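Long-range contacts in methylornithine synthase PylB (Methanosarcina barkeri, PDB 3T7V), which catalyses the radical isomerization of L-lysine to (3R)-3-methyl-D-ornithine, a step in pyrrolysine biosynthesis, using a [4Fe-4S] cluster and S-adenosylmethionine: residues N62-F67 and D112-E117; M144-L149 and F165-Q170; T154-R159 and K198-C203; Y202-G207 and D230-R235. One frame throughout, in Å; residues are numbered along the deposited sequence.

Contacts 1, 2 and 4 follow one another along the chain on one curled parallel sheet, the TIM-barrel-type core. Contact 1 pairs strands 58-68 and 110-115, contact 2 strands 143-146 and 163-167, contact 4 strands 203-210 and 233-238. The centres of contacts 1 and 2 are about 10 Å apart, those of 2 and 4 about 9 Å. All three line the active site, holding the side-chain amine NE of 5-amino-D-isoleucine (contacts 1 and 2) or its carboxylate (contact 4). Contact 3, centred about 11 Å from contact 2, lies among the outer helices, joining helix 152-160 to the end of helix 187-200; its segments alternate with those of contact 2, and it shares Tyr202 and Cys203 with contact 4.

Contact 1 of 4, residues N62-F67 and D112-E117; sequences NCFIYF and DLTMGE. With MD0 (5-amino-D-isoleucine), chain D; SAM (S-adenosylmethionine), chain C.
Asp112 begins the pairing of two parallel strands: its backbone N gives a 2.7 Å hydrogen bond to Cys63 O, and its O takes one from Ile65 N. The carboxylate stands beside the Phe64 ring, pointing the same way, with the two planes 73° apart and OD2 at the ring edge. OD2 accepts a 2.9 Å hydrogen bond from NE of 5-amino-D-isoleucine, while OD1 is held by Ser146. The same Phe64 ring, carried into the pocket with CG anti to the backbone N (chi1 -179°), lays one face against the ligand CA. Leu113 turns to the other side of the sheet, where its CD2 lies 4.0 Å from Ile65 CD1 and its CB 3.8 Å from Phe67 CE1; Leu131 of helix 126-139 covers this side. Thr114 returns to the pocket. Its backbone joins Ile65 O and Phe67 N, OG1 comes within 3.0 Å of Phe64 CE1 and makes a weak bond to Asp112 OD1, and CG2 is 3.8 Å from the S-adenosylmethionine CE. Met115 reaches across Phe67: CB makes a CH-pi contact over one ring face, 4.0 Å from the centroid, and SD adds an oblique Met-aromatic contact. Gly116 closes the contact with its N at the edge of the Tyr66 ring, 3.7 Å from CE1, and it also touches the iron-sulfur cluster. Side chains that alternate between ligand pocket and helical layer, on adjacent parallel strands whose C-terminal ends meet cofactor and bound product, are characteristic of the radical SAM barrel.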
# COMPACT_ATOMS: atom_id res chain seq x y z
N ASN A 62 -8.47 3.39 4.79
CA ASN A 62 -7.32 3.06 5.71
C ASN A 62 -6.62 4.35 6.05
O ASN A 62 -6.18 5.12 5.14
CB ASN A 62 -6.37 2.14 4.91
CG ASN A 62 -5.30 1.45 5.76
OD1 ASN A 62 -5.35 1.42 6.96
ND2 ASN A 62 -4.37 0.79 5.05
N CYS A 63 -6.54 4.62 7.35
CA CYS A 63 -5.76 5.82 7.78
C CYS A 63 -4.29 5.49 7.85
O CYS A 63 -3.92 4.39 8.16
CB CYS A 63 -6.23 6.16 9.15
SG CYS A 63 -5.55 7.68 9.83
N PHE A 64 -3.44 6.42 7.52
CA PHE A 64 -2.00 6.19 7.53
C PHE A 64 -1.37 7.02 8.62
O PHE A 64 -1.44 8.27 8.61
CB PHE A 64 -1.48 6.67 6.15
CG PHE A 64 0.02 6.46 6.01
CD1 PHE A 64 0.52 5.16 6.07
CD2 PHE A 64 0.90 7.52 5.83
CE1 PHE A 64 1.89 4.90 5.97
CE2 PHE A 64 2.29 7.27 5.72
CZ PHE A 64 2.76 5.98 5.80
N ILE A 65 -0.70 6.36 9.55
CA ILE A 65 0.02 7.01 10.68
C ILE A 65 1.47 6.65 10.61
O ILE A 65 1.90 5.54 11.05
CB ILE A 65 -0.56 6.59 12.03
CG1 ILE A 65 -2.10 6.89 12.10
CG2 ILE A 65 0.18 7.34 13.17
CD1 ILE A 65 -2.69 6.42 13.44
N TYR A 66 2.24 7.58 10.06
CA TYR A 66 3.70 7.39 9.93
C TYR A 66 4.28 7.93 11.23
O TYR A 66 4.41 9.14 11.42
CB TYR A 66 4.14 8.22 8.71
CG TYR A 66 5.50 7.86 8.13
CD1 TYR A 66 6.37 6.94 8.68
CD2 TYR A 66 5.89 8.53 6.97
CE1 TYR A 66 7.56 6.60 8.07
CE2 TYR A 66 7.10 8.22 6.36
CZ TYR A 66 7.91 7.27 6.93
OH TYR A 66 9.11 7.06 6.26
N PHE A 67 4.53 7.00 12.19
CA PHE A 67 4.79 7.41 13.58
C PHE A 67 6.28 7.64 13.90
O PHE A 67 6.60 8.21 14.92
CB PHE A 67 4.19 6.42 14.61
CG PHE A 67 4.73 5.03 14.55
CD1 PHE A 67 4.10 4.10 13.78
CD2 PHE A 67 5.87 4.65 15.26
CE1 PHE A 67 4.58 2.81 13.68
CE2 PHE A 67 6.41 3.37 15.18
CZ PHE A 67 5.73 2.41 14.37
N ASP A 112 -3.12 2.12 9.47
CA ASP A 112 -1.75 1.61 9.13
C ASP A 112 -0.66 2.29 9.91
O ASP A 112 -0.50 3.53 9.72
CB ASP A 112 -1.56 1.71 7.61
CG ASP A 112 -0.22 1.30 7.12
OD1 ASP A 112 0.66 0.80 7.88
OD2 ASP A 112 0.01 1.44 5.86
N LEU A 113 -0.08 1.61 10.88
CA LEU A 113 0.99 2.21 11.75
C LEU A 113 2.31 1.88 11.03
O LEU A 113 2.70 0.70 10.90
CB LEU A 113 1.00 1.52 13.13
CG LEU A 113 -0.29 1.66 13.91
CD1 LEU A 113 -0.16 0.84 15.17
CD2 LEU A 113 -0.56 3.14 14.14
N THR A 114 2.95 2.91 10.49
CA THR A 114 4.13 2.75 9.66
C THR A 114 5.32 3.47 10.26
O THR A 114 5.20 4.57 10.83
CB THR A 114 3.83 3.35 8.26
OG1 THR A 114 2.86 2.52 7.61
CG2 THR A 114 5.10 3.35 7.32
N MET A 115 6.51 2.86 10.10
CA MET A 115 7.74 3.54 10.47
C MET A 115 8.81 3.16 9.47
O MET A 115 8.76 2.14 8.79
CB MET A 115 8.23 3.22 11.92
CG MET A 115 8.36 1.69 12.14
SD MET A 115 9.20 1.44 13.74
CE MET A 115 9.05 -0.33 13.87
N GLY A 116 9.83 4.01 9.42
CA GLY A 116 11.14 3.52 8.92
C GLY A 116 11.68 2.45 9.87
O GLY A 116 11.06 2.22 10.94
N GLU A 117 12.76 1.78 9.52
CA GLU A 117 13.36 0.83 10.45
C GLU A 117 14.11 1.69 11.46
O GLU A 117 15.31 1.88 11.38
CB GLU A 117 14.28 -0.15 9.72
CG GLU A 117 13.48 -1.05 8.75
CD GLU A 117 14.16 -2.39 8.52
OE1 GLU A 117 15.18 -2.71 9.14
OE2 GLU A 117 13.55 -3.13 7.67
C MD0 D . 0.15 4.43 1.31
N MD0 D . 1.51 6.26 2.13
O MD0 D . -0.76 3.61 1.58
CA MD0 D . 1.04 4.91 2.41
CB MD0 D . 2.25 3.94 2.58
CD MD0 D . 2.76 1.70 3.76
NE MD0 D . 2.15 0.46 4.22
CG MD0 D . 1.71 2.57 3.08
CG2 MD0 D . 3.09 3.74 1.30
OXT MD0 D . 0.35 4.86 0.17
N SAM C . 10.20 1.06 6.22
CA SAM C . 9.26 0.05 6.01
C SAM C . 9.43 -0.68 4.74
O SAM C . 10.29 -0.32 3.92
OXT SAM C . 8.73 -1.75 4.60
CB SAM C . 8.04 0.53 5.66
CG SAM C . 7.87 1.67 4.74
SD SAM C . 6.75 1.28 3.33
CE SAM C . 5.41 2.40 3.64
C5' SAM C . 7.58 2.11 1.99
C4' SAM C . 7.29 1.59 0.80
O4' SAM C . 6.76 3.00 0.38
C3' SAM C . 8.28 1.06 0.09
O3' SAM C . 7.80 -0.28 0.29
C2' SAM C . 7.69 1.56 -1.23
O2' SAM C . 6.83 0.58 -1.91
C1' SAM C . 6.94 2.89 -1.04
N9 SAM C . 7.85 4.04 -1.39
C8 SAM C . 8.96 4.52 -0.76
N7 SAM C . 9.47 5.52 -1.46
C5 SAM C . 8.67 5.70 -2.57
C6 SAM C . 8.76 6.55 -3.68
N6 SAM C . 9.75 7.43 -3.83
N1 SAM C . 7.78 6.51 -4.60
C2 SAM C . 6.76 5.61 -4.51
N3 SAM C . 6.70 4.70 -3.50
C4 SAM C . 7.65 4.78 -2.53

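Contact 2 of 4, residues M144-L149 and F165-Q170; sequences MISPGL and FLALYQ. With MD0 (5-amino-D-isoleucine), chain D; SAM (S-adenosylmethionine), chain C.
Ser146 and Tyr169, one from each segment, grip the same polar atom, the amine NE of 5-amino-D-isoleucine. Ser146 OG accepts from it at 2.9 Å and Tyr169 OH at 2.8 Å, while Asp112 is a third acceptor. Ser146 OG, set beside its own backbone N (chi1 -54°), also bonds to Asp112 OD1 and lies 3.4 Å from Ala167 CB, a methyl also within 3.8 Å of the amine NE. Tyr169 OH has a second partner in Glu205, which probably helps to fix the phenol oxygen; a phenylalanine in its place would probably leave the amine short of one acceptor and Glu205 OE1 without that mate. Behind the site the parallel strands of this beta-alpha-beta unit are joined by Ile145 N to Phe165 O and Ala167 N to Ile145 O. Met144 bends at its third torsion (chi3 -87°), which brings CE to 3.7 Å from Phe165 CD1. Leu166 CD1 meets Pro147 CD at 3.7 Å, the side chains crossing at about a right angle. Beyond, a water takes the Gly148 N-H and donates to Ala167 O and, at 2.9 Å, to OXT of S-adenosylmethionine. Ser146 at a strand end and Tyr169 in the loop after strand 163-167 thus add two acceptors to that of Asp112, which would suit a protonated side-chain amine in the bound product, and one water ties the cofactor carboxylate to the end of that strand and the loop after strand 143-146.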
# COMPACT_ATOMS: atom_id res chain seq x y z
N MET A 144 -3.08 -2.36 10.64
CA MET A 144 -2.03 -2.79 9.70
C MET A 144 -0.73 -2.25 10.29
O MET A 144 -0.70 -1.10 10.76
CB MET A 144 -2.27 -2.16 8.32
CG MET A 144 -1.06 -2.31 7.39
SD MET A 144 -1.57 -1.66 5.74
CE MET A 144 -2.24 -3.13 5.12
N ILE A 145 0.29 -3.05 10.34
CA ILE A 145 1.64 -2.57 10.72
C ILE A 145 2.53 -2.63 9.51
O ILE A 145 2.53 -3.63 8.73
CB ILE A 145 2.20 -3.35 11.94
CG1 ILE A 145 2.32 -4.85 11.66
CG2 ILE A 145 1.46 -2.97 13.22
CD1 ILE A 145 3.12 -5.60 12.76
N SER A 146 3.38 -1.59 9.38
CA SER A 146 4.41 -1.56 8.34
C SER A 146 5.71 -1.18 9.07
O SER A 146 6.10 -0.01 9.05
CB SER A 146 4.06 -0.49 7.28
OG SER A 146 2.77 -0.68 6.76
N PRO A 147 6.35 -2.13 9.74
CA PRO A 147 7.46 -1.82 10.63
C PRO A 147 8.81 -2.09 10.00
O PRO A 147 9.83 -2.00 10.72
CB PRO A 147 7.21 -2.82 11.77
CG PRO A 147 6.74 -4.06 11.04
CD PRO A 147 5.88 -3.55 9.87
N GLY A 148 8.80 -2.50 8.72
CA GLY A 148 10.00 -3.06 8.09
C GLY A 148 10.20 -4.49 8.50
O GLY A 148 9.28 -5.13 9.04
N LEU A 149 11.42 -4.98 8.31
CA LEU A 149 11.68 -6.39 8.54
C LEU A 149 12.01 -6.60 10.05
O LEU A 149 13.18 -6.64 10.51
CB LEU A 149 12.76 -6.83 7.57
CG LEU A 149 13.15 -8.28 7.76
CD1 LEU A 149 11.96 -9.12 7.33
CD2 LEU A 149 14.39 -8.62 6.97
N PHE A 165 -2.83 -6.89 10.01
CA PHE A 165 -2.23 -6.93 8.68
C PHE A 165 -0.76 -6.59 8.86
O PHE A 165 -0.38 -5.73 9.67
CB PHE A 165 -2.92 -5.82 7.82
CG PHE A 165 -3.73 -6.30 6.69
CD1 PHE A 165 -3.06 -6.70 5.50
CD2 PHE A 165 -5.10 -6.29 6.74
CE1 PHE A 165 -3.80 -7.10 4.39
CE2 PHE A 165 -5.87 -6.70 5.63
CZ PHE A 165 -5.21 -7.09 4.46
N LEU A 166 0.04 -7.26 8.09
CA LEU A 166 1.45 -6.87 7.91
C LEU A 166 1.64 -6.38 6.48
O LEU A 166 1.36 -7.13 5.54
CB LEU A 166 2.38 -8.06 8.14
CG LEU A 166 3.87 -7.76 7.81
CD1 LEU A 166 4.41 -6.74 8.78
CD2 LEU A 166 4.61 -9.07 7.89
N ALA A 167 2.10 -5.15 6.33
CA ALA A 167 2.41 -4.65 4.97
C ALA A 167 3.92 -4.63 4.82
O ALA A 167 4.60 -3.90 5.55
CB ALA A 167 1.80 -3.23 4.81
N LEU A 168 4.42 -5.43 3.93
CA LEU A 168 5.89 -5.56 3.76
C LEU A 168 6.13 -5.83 2.29
O LEU A 168 6.04 -6.98 1.82
CB LEU A 168 6.39 -6.77 4.66
CG LEU A 168 7.93 -6.81 4.79
CD1 LEU A 168 8.45 -5.66 5.67
CD2 LEU A 168 8.33 -8.20 5.37
N TYR A 169 6.33 -4.74 1.54
CA TYR A 169 6.28 -4.90 0.08
C TYR A 169 7.61 -5.34 -0.47
O TYR A 169 8.66 -4.94 -0.02
CB TYR A 169 5.91 -3.52 -0.61
CG TYR A 169 4.68 -2.85 0.01
CD1 TYR A 169 3.65 -3.62 0.56
CD2 TYR A 169 4.59 -1.49 0.06
CE1 TYR A 169 2.55 -2.99 1.19
CE2 TYR A 169 3.53 -0.86 0.66
CZ TYR A 169 2.53 -1.61 1.25
OH TYR A 169 1.47 -0.96 1.87
N GLN A 170 7.53 -6.23 -1.45
CA GLN A 170 8.78 -6.73 -2.08
C GLN A 170 9.40 -5.72 -3.07
O GLN A 170 10.62 -5.80 -3.35
CB GLN A 170 8.50 -8.00 -2.85
CG GLN A 170 9.77 -8.85 -3.04
CD GLN A 170 10.31 -9.49 -1.78
OE1 GLN A 170 9.59 -9.66 -0.81
NE2 GLN A 170 11.58 -9.92 -1.82
C MD0 D . 0.15 4.43 1.31
N MD0 D . 1.51 6.26 2.13
O MD0 D . -0.76 3.61 1.58
CA MD0 D . 1.04 4.91 2.41
CB MD0 D . 2.25 3.94 2.58
CD MD0 D . 2.76 1.70 3.76
NE MD0 D . 2.15 0.46 4.22
CG MD0 D . 1.71 2.57 3.08
CG2 MD0 D . 3.09 3.74 1.30
OXT MD0 D . 0.35 4.86 0.17
N SAM C . 10.20 1.06 6.22
CA SAM C . 9.26 0.05 6.01
C SAM C . 9.43 -0.68 4.74
O SAM C . 10.29 -0.32 3.92
OXT SAM C . 8.73 -1.75 4.60
CB SAM C . 8.04 0.53 5.66
CG SAM C . 7.87 1.67 4.74
SD SAM C . 6.75 1.28 3.33
CE SAM C . 5.41 2.40 3.64
C5' SAM C . 7.58 2.11 1.99
C4' SAM C . 7.29 1.59 0.80
O4' SAM C . 6.76 3.00 0.38
C3' SAM C . 8.28 1.06 0.09
O3' SAM C . 7.80 -0.28 0.29
C2' SAM C . 7.69 1.56 -1.23
O2' SAM C . 6.83 0.58 -1.91
C1' SAM C . 6.94 2.89 -1.04
N9 SAM C . 7.85 4.04 -1.39
C8 SAM C . 8.96 4.52 -0.76
N7 SAM C . 9.47 5.52 -1.46
C5 SAM C . 8.67 5.70 -2.57
C6 SAM C . 8.76 6.55 -3.68
N6 SAM C . 9.75 7.43 -3.83
N1 SAM C . 7.78 6.51 -4.60
C2 SAM C . 6.76 5.61 -4.51
N3 SAM C . 6.70 4.70 -3.50
C4 SAM C . 7.65 4.78 -2.53
O HOH W 1 6.86 -2.66 6.56

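Contact 3 of 4, residues T154-R159 and K198-C203; sequences TLLKAR and KQQGYC
Tyr202 reaches across to helix 152-160 and puts its hydroxyl on the backbone of Leu155: OH donates to Leu155 O at 2.7 Å, in the carbonyl plane and on a lone pair, with a C=O...donor angle of 126°. That oxygen already takes the helical bond from Arg159 N, at 3.0 Å, and so serves two donors. Ala158 CB packs beside the same hydroxyl, 3.6 Å from OH. Arg159 slides past the tyrosine in the opposite direction. Its CG is anti to the backbone N (chi1 178°), and a bend at the second torsion (chi2 64°) carries CD over one face of the Tyr202 ring, 4.3 Å from the centroid, in a CH-pi contact; CB is closer to the ring rim, 3.6 Å from CE2. Beyond CD the guanidinium spreads over the turn, with Gly201 O above one of its faces and Tyr202 N above its centre, and NH1 bonds to Ala163 O. An alanine here would probably uncover the face of the Tyr202 ring and leave Ala163 O without its arginine partner. Gly201, at positive phi, is the first residue to leave helical geometry, in a Schellman motif, and a CB there would clash with Arg159 NH2. The turn into strand 203-210 is therefore held to the neighbouring helix by one well-directed phenol bond and an arginine's carbon chain; the long cation-pi approach can add at most a weak attraction.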
# COMPACT_ATOMS: atom_id res chain seq x y z
N THR A 154 9.06 -10.43 17.36
CA THR A 154 8.31 -9.18 17.51
C THR A 154 6.99 -9.32 16.73
O THR A 154 5.95 -8.84 17.21
CB THR A 154 9.11 -8.03 16.98
OG1 THR A 154 10.35 -8.05 17.69
CG2 THR A 154 8.41 -6.68 17.26
N LEU A 155 7.03 -9.94 15.54
CA LEU A 155 5.78 -10.13 14.77
C LEU A 155 4.74 -10.90 15.61
O LEU A 155 3.53 -10.62 15.62
CB LEU A 155 6.03 -10.85 13.41
CG LEU A 155 6.77 -9.95 12.39
CD1 LEU A 155 7.08 -10.89 11.20
CD2 LEU A 155 5.89 -8.74 12.01
N LEU A 156 5.23 -11.95 16.30
CA LEU A 156 4.32 -12.79 17.10
C LEU A 156 3.75 -11.99 18.28
O LEU A 156 2.51 -12.04 18.53
CB LEU A 156 5.20 -14.00 17.51
CG LEU A 156 4.84 -14.95 18.53
CD1 LEU A 156 5.87 -16.10 18.35
CD2 LEU A 156 4.79 -14.34 19.90
N LYS A 157 4.56 -11.15 18.92
CA LYS A 157 4.06 -10.35 20.04
C LYS A 157 3.07 -9.27 19.58
O LYS A 157 2.06 -8.98 20.28
CB LYS A 157 5.20 -9.75 20.81
CG LYS A 157 5.97 -10.81 21.62
CD LYS A 157 7.20 -10.10 22.17
CE LYS A 157 7.82 -10.99 23.19
NZ LYS A 157 9.29 -10.86 22.99
N ALA A 158 3.37 -8.69 18.42
CA ALA A 158 2.44 -7.66 17.93
C ALA A 158 1.10 -8.22 17.51
O ALA A 158 0.09 -7.56 17.69
CB ALA A 158 3.07 -6.88 16.81
N ARG A 159 1.09 -9.46 17.02
CA ARG A 159 -0.16 -10.19 16.70
C ARG A 159 -0.99 -10.37 17.96
O ARG A 159 -2.20 -10.10 17.99
CB ARG A 159 0.16 -11.50 16.02
CG ARG A 159 -1.11 -12.32 15.70
CD ARG A 159 -2.03 -11.66 14.70
NE ARG A 159 -3.19 -12.49 14.48
CZ ARG A 159 -4.25 -12.10 13.80
NH1 ARG A 159 -4.27 -10.91 13.20
NH2 ARG A 159 -5.23 -12.96 13.62
N LYS A 198 1.75 -14.84 8.14
CA LYS A 198 0.48 -15.55 7.76
C LYS A 198 0.30 -16.75 8.75
O LYS A 198 -0.82 -17.03 9.20
CB LYS A 198 0.56 -16.05 6.34
CG LYS A 198 0.28 -14.95 5.36
CD LYS A 198 -1.19 -15.05 4.89
CE LYS A 198 -1.27 -15.62 3.48
NZ LYS A 198 -2.68 -15.71 3.04
N GLN A 199 1.40 -17.42 9.14
CA GLN A 199 1.24 -18.56 10.08
C GLN A 199 0.73 -18.12 11.43
O GLN A 199 0.09 -18.91 12.18
CB GLN A 199 2.61 -19.24 10.24
CG GLN A 199 2.96 -19.99 8.98
CD GLN A 199 4.40 -20.44 8.91
OE1 GLN A 199 4.79 -21.11 7.94
NE2 GLN A 199 5.17 -20.17 9.95
N GLN A 200 1.08 -16.90 11.87
CA GLN A 200 0.58 -16.37 13.14
C GLN A 200 -0.82 -15.77 13.08
O GLN A 200 -1.38 -15.35 14.08
CB GLN A 200 1.54 -15.29 13.61
CG GLN A 200 2.89 -15.81 14.09
CD GLN A 200 2.77 -16.75 15.30
OE1 GLN A 200 1.96 -16.56 16.21
NE2 GLN A 200 3.70 -17.70 15.37
N GLY A 201 -1.35 -15.77 11.87
CA GLY A 201 -2.71 -15.30 11.66
C GLY A 201 -2.89 -13.95 10.96
O GLY A 201 -4.03 -13.53 10.71
N TYR A 202 -1.77 -13.27 10.70
CA TYR A 202 -1.91 -12.00 9.96
C TYR A 202 -2.45 -12.18 8.56
O TYR A 202 -2.19 -13.20 7.90
CB TYR A 202 -0.49 -11.38 9.77
CG TYR A 202 0.17 -10.77 10.94
CD1 TYR A 202 0.06 -9.36 11.14
CD2 TYR A 202 0.99 -11.51 11.80
CE1 TYR A 202 0.75 -8.74 12.13
CE2 TYR A 202 1.69 -10.86 12.81
CZ TYR A 202 1.55 -9.51 12.98
OH TYR A 202 2.28 -8.91 13.95
N CYS A 203 -3.15 -11.15 8.10
CA CYS A 203 -3.31 -10.95 6.66
C CYS A 203 -2.04 -10.20 6.17
O CYS A 203 -1.44 -9.48 6.98
CB CYS A 203 -4.52 -10.02 6.42
SG CYS A 203 -6.05 -10.83 6.68

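Contact 4 of 4, residues Y202-G207 and D230-R235. With MD0 (5-amino-D-isoleucine), chain D.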
# COMPACT_ATOMS: atom_id res chain seq x y z
N TYR A 202 -1.77 -13.27 10.70
CA TYR A 202 -1.91 -12.00 9.96
C TYR A 202 -2.45 -12.18 8.56
O TYR A 202 -2.19 -13.20 7.90
CB TYR A 202 -0.49 -11.38 9.77
CG TYR A 202 0.17 -10.77 10.94
CD1 TYR A 202 0.06 -9.36 11.14
CD2 TYR A 202 0.99 -11.51 11.80
CE1 TYR A 202 0.75 -8.74 12.13
CE2 TYR A 202 1.69 -10.86 12.81
CZ TYR A 202 1.55 -9.51 12.98
OH TYR A 202 2.28 -8.91 13.95
N CYS A 203 -3.15 -11.15 8.10
CA CYS A 203 -3.31 -10.95 6.66
C CYS A 203 -2.04 -10.20 6.17
O CYS A 203 -1.44 -9.48 6.98
CB CYS A 203 -4.52 -10.02 6.42
SG CYS A 203 -6.05 -10.83 6.68
N VAL A 204 -1.65 -10.37 4.91
CA VAL A 204 -0.40 -9.74 4.41
C VAL A 204 -0.68 -8.93 3.19
O VAL A 204 -1.57 -9.28 2.36
CB VAL A 204 0.73 -10.72 4.26
CG1 VAL A 204 1.00 -11.46 5.59
CG2 VAL A 204 0.45 -11.74 3.22
N GLU A 205 -0.02 -7.79 3.08
CA GLU A 205 -0.06 -6.96 1.85
C GLU A 205 1.34 -7.01 1.24
O GLU A 205 2.36 -6.74 1.94
CB GLU A 205 -0.39 -5.49 2.22
CG GLU A 205 -0.55 -4.62 0.93
CD GLU A 205 -0.79 -3.11 1.15
OE1 GLU A 205 -0.53 -2.54 2.23
OE2 GLU A 205 -1.18 -2.45 0.11
N ASP A 206 1.35 -7.29 -0.06
CA ASP A 206 2.58 -7.17 -0.86
C ASP A 206 2.37 -6.08 -1.85
O ASP A 206 1.24 -5.61 -2.09
CB ASP A 206 2.84 -8.52 -1.57
CG ASP A 206 4.30 -8.73 -2.05
OD1 ASP A 206 5.17 -7.82 -1.85
OD2 ASP A 206 4.54 -9.89 -2.54
N GLY A 207 3.49 -5.63 -2.43
CA GLY A 207 3.41 -4.48 -3.32
C GLY A 207 4.60 -4.43 -4.24
O GLY A 207 5.69 -4.85 -3.88
N ASP A 230 0.04 -15.91 -2.08
CA ASP A 230 -1.38 -15.77 -1.67
C ASP A 230 -1.63 -14.55 -0.73
O ASP A 230 -2.16 -14.65 0.38
CB ASP A 230 -1.90 -17.08 -1.02
CG ASP A 230 -3.41 -17.18 -1.01
OD1 ASP A 230 -4.05 -16.68 -1.96
OD2 ASP A 230 -3.96 -17.78 -0.04
N PRO A 231 -1.20 -13.37 -1.15
CA PRO A 231 -1.40 -12.19 -0.28
C PRO A 231 -2.87 -11.81 -0.22
O PRO A 231 -3.67 -12.05 -1.14
CB PRO A 231 -0.60 -11.12 -0.99
CG PRO A 231 -0.66 -11.53 -2.42
CD PRO A 231 -0.61 -13.03 -2.44
N ASP A 232 -3.24 -11.16 0.88
CA ASP A 232 -4.62 -10.65 1.09
C ASP A 232 -4.90 -9.32 0.41
O ASP A 232 -6.04 -9.00 0.08
CB ASP A 232 -4.89 -10.58 2.59
CG ASP A 232 -4.64 -11.92 3.24
OD1 ASP A 232 -5.56 -12.75 3.15
OD2 ASP A 232 -3.48 -12.23 3.73
N MET A 233 -3.83 -8.55 0.16
CA MET A 233 -3.89 -7.23 -0.43
C MET A 233 -2.65 -7.12 -1.30
O MET A 233 -1.56 -7.60 -0.94
CB MET A 233 -3.90 -6.15 0.69
CG MET A 233 -4.02 -4.74 0.15
SD MET A 233 -4.33 -3.67 1.56
CE MET A 233 -4.35 -2.12 0.76
N VAL A 234 -2.86 -6.55 -2.49
CA VAL A 234 -1.73 -6.38 -3.45
C VAL A 234 -1.81 -4.96 -3.95
O VAL A 234 -2.89 -4.41 -4.26
CB VAL A 234 -1.81 -7.34 -4.67
CG1 VAL A 234 -1.52 -8.79 -4.17
CG2 VAL A 234 -3.18 -7.29 -5.30
N ARG A 235 -0.64 -4.35 -4.06
CA ARG A 235 -0.59 -2.97 -4.54
C ARG A 235 0.47 -2.71 -5.57
O ARG A 235 1.48 -3.46 -5.69
CB ARG A 235 -0.48 -1.99 -3.39
CG ARG A 235 0.84 -1.83 -2.86
CD ARG A 235 1.06 -0.47 -2.11
NE ARG A 235 0.11 -0.33 -0.98
CZ ARG A 235 -0.22 0.83 -0.44
NH1 ARG A 235 0.29 1.98 -0.93
NH2 ARG A 235 -1.10 0.85 0.55
C MD0 D . 0.15 4.43 1.31
N MD0 D . 1.51 6.26 2.13
O MD0 D . -0.76 3.61 1.58
CA MD0 D . 1.04 4.91 2.41
CB MD0 D . 2.25 3.94 2.58
CD MD0 D . 2.76 1.70 3.76
NE MD0 D . 2.15 0.46 4.22
CG MD0 D . 1.71 2.57 3.08
CG2 MD0 D . 3.09 3.74 1.30
OXT MD0 D . 0.35 4.86 0.17
O HOH W 2 -2.42 -0.40 2.68
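Strands 203-207 and 233-235 run parallel, 16° apart and 4.7 Å between axes at closest approach, with Glu205, Asp206 and Gly207 opposite Met233, Val234 and Arg235. Asp206 N bonds to Met233 O and Arg235 N to Asp206 O. Where the pairing begins, Val204 O accepts from both Asp232 N, at 2.9 Å, and Met233 N. Asp232 also turns its carboxylate back on the first strand, and OD2 takes the Val204 N-H at 2.9 Å, on the anti side. Cys203 CB lies against that same oxygen, 3.6 Å away. This is the parallel pair of a beta-alpha-beta unit, connected through helix 216-228, in the TIM-barrel-type sheet. Glu205 points into the barrel, extended, with CG anti to the backbone N (chi1 -176°), and lies alongside Met233, whose SD comes to 3.6 Å from Glu205 CD. The tip of the glutamate forms a salt bridge: Arg235 NE donates to OE2 at 2.7 Å, nearly straight and in the guanidinium plane, but it meets OE2 from above the carboxylate plane. NH2 adds a weak bond to the same oxygen. A water bridges OE1, which Tyr169 also holds, to NH2 through a weak bond. With one edge pinned in this way, the guanidinium grips the ligand carboxylate with two bonds. Arg235 NH1 donates to OXT. Arg235 NH2 donates to O of 5-amino-D-isoleucine at 3.0 Å. Gly207, across from Arg235, leaves room for this side chain: a CB there would fall 2.8 Å from Arg235 CG.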